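Local coordinates for Tle cognate immunity protein 4 C-terminal domain-containing protein (Pseudomonas aeruginosa PAO1, PDB 4R1D) that binds the type VI secretion lipase effector Tle4 as its cognate immunity protein and so probably protects the producing bacterium from its own toxin, at residues B[222-228]-B[240-245]; B[8-12]-B[24-28]. All coordinates share one frame; numbering follows the deposited sequence.

Contact 1: residues B[222-228]-B[240-245]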
# COMPACT_ATOMS: atom_id res chain seq x y z
N LEU B 222 -32.43 -5.21 -10.77
CA LEU B 222 -31.28 -4.81 -9.95
C LEU B 222 -31.55 -3.44 -9.32
O LEU B 222 -31.63 -2.43 -10.02
CB LEU B 222 -30.00 -4.73 -10.79
CG LEU B 222 -29.55 -5.99 -11.53
CD1 LEU B 222 -28.36 -5.68 -12.45
CD2 LEU B 222 -29.19 -7.10 -10.55
N PRO B 223 -31.70 -3.41 -7.99
CA PRO B 223 -32.04 -2.17 -7.28
C PRO B 223 -30.83 -1.25 -7.10
O PRO B 223 -30.44 -0.99 -5.98
CB PRO B 223 -32.52 -2.68 -5.92
CG PRO B 223 -31.83 -3.97 -5.73
CD PRO B 223 -31.67 -4.58 -7.10
N GLY B 224 -30.28 -0.74 -8.20
CA GLY B 224 -29.11 0.11 -8.11
C GLY B 224 -29.41 1.54 -7.69
O GLY B 224 -30.51 2.05 -7.91
N GLU B 225 -28.43 2.20 -7.07
CA GLU B 225 -28.51 3.62 -6.78
C GLU B 225 -27.24 4.27 -7.30
O GLU B 225 -26.21 3.61 -7.40
CB GLU B 225 -28.69 3.86 -5.28
CG GLU B 225 -29.99 3.23 -4.76
CD GLU B 225 -30.38 3.71 -3.37
OE1 GLU B 225 -29.49 4.07 -2.57
OE2 GLU B 225 -31.60 3.72 -3.08
N GLU B 226 -27.31 5.54 -7.66
CA GLU B 226 -26.16 6.19 -8.29
C GLU B 226 -25.92 7.59 -7.75
O GLU B 226 -26.81 8.24 -7.23
CB GLU B 226 -26.34 6.24 -9.81
CG GLU B 226 -27.37 7.25 -10.24
CD GLU B 226 -27.65 7.20 -11.74
OE1 GLU B 226 -26.90 6.53 -12.48
OE2 GLU B 226 -28.64 7.84 -12.16
N TYR B 227 -24.69 8.05 -7.93
CA TYR B 227 -24.28 9.36 -7.50
C TYR B 227 -23.28 9.79 -8.56
O TYR B 227 -22.28 9.11 -8.78
CB TYR B 227 -23.60 9.26 -6.12
CG TYR B 227 -23.74 10.49 -5.26
CD1 TYR B 227 -23.63 11.76 -5.80
CD2 TYR B 227 -23.99 10.37 -3.90
CE1 TYR B 227 -23.75 12.89 -5.00
CE2 TYR B 227 -24.12 11.50 -3.09
CZ TYR B 227 -24.00 12.75 -3.65
OH TYR B 227 -24.13 13.88 -2.87
N LEU B 228 -23.57 10.89 -9.24
CA LEU B 228 -22.77 11.29 -10.39
C LEU B 228 -22.26 12.71 -10.20
O LEU B 228 -23.06 13.64 -10.05
CB LEU B 228 -23.63 11.25 -11.67
CG LEU B 228 -23.75 9.96 -12.49
CD1 LEU B 228 -24.07 8.74 -11.67
CD2 LEU B 228 -24.80 10.14 -13.59
N THR B 240 -16.83 11.70 -11.92
CA THR B 240 -16.87 10.47 -11.14
C THR B 240 -18.32 10.01 -11.02
O THR B 240 -19.14 10.65 -10.36
CB THR B 240 -16.23 10.63 -9.76
OG1 THR B 240 -14.87 11.04 -9.92
CG2 THR B 240 -16.25 9.31 -9.01
N PHE B 241 -18.63 8.92 -11.72
CA PHE B 241 -19.97 8.35 -11.77
C PHE B 241 -19.93 7.03 -11.01
O PHE B 241 -19.05 6.20 -11.27
CB PHE B 241 -20.40 8.07 -13.21
CG PHE B 241 -20.57 9.31 -14.05
CD1 PHE B 241 -20.38 10.57 -13.52
CD2 PHE B 241 -20.89 9.19 -15.40
CE1 PHE B 241 -20.53 11.71 -14.30
CE2 PHE B 241 -21.03 10.32 -16.19
CZ PHE B 241 -20.86 11.58 -15.64
N MET B 242 -20.85 6.87 -10.06
CA MET B 242 -20.83 5.74 -9.13
C MET B 242 -22.20 5.06 -9.08
O MET B 242 -23.21 5.74 -8.96
CB MET B 242 -20.46 6.25 -7.73
CG MET B 242 -19.12 6.97 -7.71
SD MET B 242 -18.86 7.99 -6.24
CE MET B 242 -19.69 9.51 -6.73
N TRP B 243 -22.24 3.73 -9.17
CA TRP B 243 -23.49 2.98 -9.19
C TRP B 243 -23.28 1.70 -8.38
O TRP B 243 -22.25 1.05 -8.52
CB TRP B 243 -23.84 2.62 -10.63
CG TRP B 243 -25.15 1.87 -10.86
CD1 TRP B 243 -26.37 2.43 -11.11
CD2 TRP B 243 -25.33 0.45 -10.94
NE1 TRP B 243 -27.31 1.44 -11.31
CE2 TRP B 243 -26.70 0.22 -11.21
CE3 TRP B 243 -24.48 -0.66 -10.79
CZ2 TRP B 243 -27.24 -1.07 -11.34
CZ3 TRP B 243 -25.01 -1.94 -10.92
CH2 TRP B 243 -26.38 -2.14 -11.19
N GLU B 244 -24.24 1.36 -7.53
CA GLU B 244 -24.08 0.19 -6.69
C GLU B 244 -25.41 -0.47 -6.35
O GLU B 244 -26.44 0.20 -6.17
CB GLU B 244 -23.35 0.58 -5.40
CG GLU B 244 -23.00 -0.62 -4.52
CD GLU B 244 -22.04 -0.25 -3.40
OE1 GLU B 244 -21.27 0.71 -3.58
OE2 GLU B 244 -22.06 -0.93 -2.35
N VAL B 245 -25.35 -1.79 -6.31
CA VAL B 245 -26.38 -2.62 -5.72
C VAL B 245 -25.75 -3.21 -4.48
O VAL B 245 -24.73 -3.91 -4.56
CB VAL B 245 -26.78 -3.76 -6.67
CG1 VAL B 245 -27.66 -4.79 -5.94
CG2 VAL B 245 -27.48 -3.20 -7.91

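Contact 2: residues B[8-12]-B[24-28]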
# COMPACT_ATOMS: atom_id res chain seq x y z
N THR B 8 -21.85 -7.91 -26.35
CA THR B 8 -22.33 -8.41 -25.06
C THR B 8 -21.28 -9.35 -24.46
O THR B 8 -20.91 -10.35 -25.07
CB THR B 8 -23.68 -9.15 -25.21
OG1 THR B 8 -24.68 -8.24 -25.66
CG2 THR B 8 -24.10 -9.79 -23.89
N HIS B 9 -20.79 -9.00 -23.27
CA HIS B 9 -19.72 -9.74 -22.61
C HIS B 9 -20.26 -10.48 -21.39
O HIS B 9 -21.15 -9.98 -20.70
CB HIS B 9 -18.62 -8.78 -22.14
CG HIS B 9 -17.91 -8.06 -23.25
ND1 HIS B 9 -16.77 -8.56 -23.84
CD2 HIS B 9 -18.17 -6.88 -23.86
CE1 HIS B 9 -16.37 -7.73 -24.78
NE2 HIS B 9 -17.19 -6.70 -24.81
N CYS B 10 -19.71 -11.66 -21.13
CA CYS B 10 -20.03 -12.39 -19.90
C CYS B 10 -18.92 -12.16 -18.89
O CYS B 10 -17.75 -12.40 -19.19
CB CYS B 10 -20.06 -13.89 -20.16
SG CYS B 10 -21.26 -14.44 -21.37
N PHE B 11 -19.30 -11.69 -17.71
CA PHE B 11 -18.36 -11.57 -16.59
C PHE B 11 -19.02 -12.19 -15.36
O PHE B 11 -20.09 -11.75 -14.94
CB PHE B 11 -18.01 -10.10 -16.32
CG PHE B 11 -17.34 -9.40 -17.48
CD1 PHE B 11 -16.15 -9.87 -18.01
CD2 PHE B 11 -17.91 -8.25 -18.01
CE1 PHE B 11 -15.54 -9.21 -19.08
CE2 PHE B 11 -17.30 -7.58 -19.08
CZ PHE B 11 -16.11 -8.06 -19.61
N GLY B 12 -18.43 -13.25 -14.83
CA GLY B 12 -19.02 -13.89 -13.66
C GLY B 12 -20.43 -14.36 -13.98
O GLY B 12 -20.63 -15.08 -14.97
N ILE B 24 -10.42 -3.82 -22.81
CA ILE B 24 -10.95 -4.49 -21.61
C ILE B 24 -9.87 -5.31 -20.90
O ILE B 24 -9.16 -6.09 -21.52
CB ILE B 24 -12.11 -5.44 -22.00
CG1 ILE B 24 -13.21 -4.67 -22.72
CG2 ILE B 24 -12.66 -6.18 -20.78
CD1 ILE B 24 -14.19 -5.57 -23.49
N ASN B 25 -9.75 -5.11 -19.59
CA ASN B 25 -8.89 -5.92 -18.75
C ASN B 25 -9.72 -6.49 -17.60
O ASN B 25 -10.36 -5.73 -16.88
CB ASN B 25 -7.74 -5.08 -18.20
CG ASN B 25 -6.68 -4.80 -19.23
OD1 ASN B 25 -5.79 -5.61 -19.45
ND2 ASN B 25 -6.78 -3.65 -19.90
N ALA B 26 -9.70 -7.81 -17.45
CA ALA B 26 -10.55 -8.47 -16.46
C ALA B 26 -9.77 -9.35 -15.51
O ALA B 26 -8.75 -9.94 -15.87
CB ALA B 26 -11.62 -9.28 -17.14
N GLY B 27 -10.30 -9.47 -14.29
CA GLY B 27 -9.77 -10.38 -13.31
C GLY B 27 -10.90 -11.10 -12.61
O GLY B 27 -11.98 -10.52 -12.41
N TYR B 28 -10.65 -12.35 -12.22
CA TYR B 28 -11.65 -13.21 -11.59
C TYR B 28 -11.04 -13.81 -10.35
O TYR B 28 -9.86 -14.18 -10.37
CB TYR B 28 -12.07 -14.32 -12.54
CG TYR B 28 -12.57 -13.77 -13.83
CD1 TYR B 28 -13.88 -13.33 -13.95
CD2 TYR B 28 -11.72 -13.63 -14.92
CE1 TYR B 28 -14.35 -12.79 -15.12
CE2 TYR B 28 -12.18 -13.09 -16.11
CZ TYR B 28 -13.50 -12.67 -16.20
OH TYR B 28 -13.98 -12.13 -17.37

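Contact 1: residues B[222-228]-B[240-245]
Leu228 lies against one face of the Phe241 phenyl ring. Its CG sits 3.9 Å from the ring centroid, a CH-pi contact 26° off the ring normal and displaced toward the rim, and its CD1 continues past the ring to Phe241 CB. Trp243 shares this side of the strands. With its CG anti to the backbone N (chi1 -178°), the indole is carried back along its neighbour until it lies beside the backbone of Gly224, whose CA is 3.9 Å from Trp243 NE1. Leu222 CD1 and Glu226 CB meet the indole at its edge. The Glu226 chain then extends away, and its buried carboxylate is gripped by His217, Trp288 and a salt bridge to Arg213, while Trp243 NE1 donates to His217 O. Tyr227 and Met242 occupy the other face. The bent end of the methionine (chi3 -84°) brings CE to 4.0 Å from Tyr227 CB, while the tyrosine ring leads off toward Asp196, which its hydroxyl bonds. Beyond the regular pairing, Val245 packs CG2 on Gly224 CA at 3.7 Å and CG1 against the ring of Pro223, the centre of an inverse gamma turn. Two pairs of reciprocal backbone bonds hold the strands: Glu225 with Glu244, and Tyr227 with Met242, where Tyr227 N reaches Met242 O at 2.9 Å in the carbonyl plane. Glu226–Trp243 and Leu228–Phe241 are the non-hydrogen-bonded pairs. This is the open end of an antiparallel beta hairpin in the C-terminal domain, with helix 281-292 packed on the Leu228–Trp243 face and helix 191-205 on the Tyr227 face.

Contact 2: residues B[8-12]-B[24-28]
His9 meets the tip of Ile24, the two side chains approaching from opposite directions. The methyl CD1 of Ile24 comes within 3.3 Å of His9 CE1 and 3.5 Å from His9 NE2, a close approach of an aliphatic end to an imidazole. The isoleucine chain is stretched beyond CG1 (chi2 163°), which is what carries CD1 across to the ring, and Leu18 of the strand 14-18 touches both residues. With axes about 9.9 Å apart and 25° from parallel, the strands 8-11 and 24-28 are too far apart to pair through their backbones. They belong to separate antiparallel sheets, the first paired with the strand 14-18 and the second running between 33-38 and 162-169, and the gap is bridged chiefly by side chains within the N-terminal domain. Phe11 is the main bridge. Its CB points along the gap rather than into it, yet with CG anti to the carbonyl carbon (chi1 -61°) the end of the ring comes nearer, setting CZ 4.1 Å from Ile24 CG2 and CE1 4.4 Å from Ala26 CB. The Tyr28 hydroxyl arrives at the edge of this ring, in its plane, with OH 3.2 Å from Phe11 CD1. The edge hydrogens of the phenyl group, which carry slight positive charge, would suit the oxygen there. Phe164 and Val166 of the strand 162-169 also touch Phe11, and Phe164 packs on Tyr28 as well. At Gly12, where the strand has ended and phi is positive, the backbone N passes 4.1 Å from Tyr28 CE1, while its backbone bonds to Cys148.

Overall arrangement
From the N terminus, contact 2 comes first: the chain leaves the strand 7-11, returns through 14-18 and enters 23-30, closing a short loop that sets a small sheet against a larger strand array. The chain then runs through the rest of the N-terminal domain and into the C-terminal domain before contact 1 closes the hairpin of 225-233 and 236-245. The two loops follow one another, neither nesting nor crossing. Their centres lie about 19 Å apart. The nearest atoms of contact 1 and contact 2 are about 11 Å apart. The strands 162-169, 176-183 and 256-263 lie in order between 23-30 and 236-245, linking the two contacts by successive antiparallel pairing.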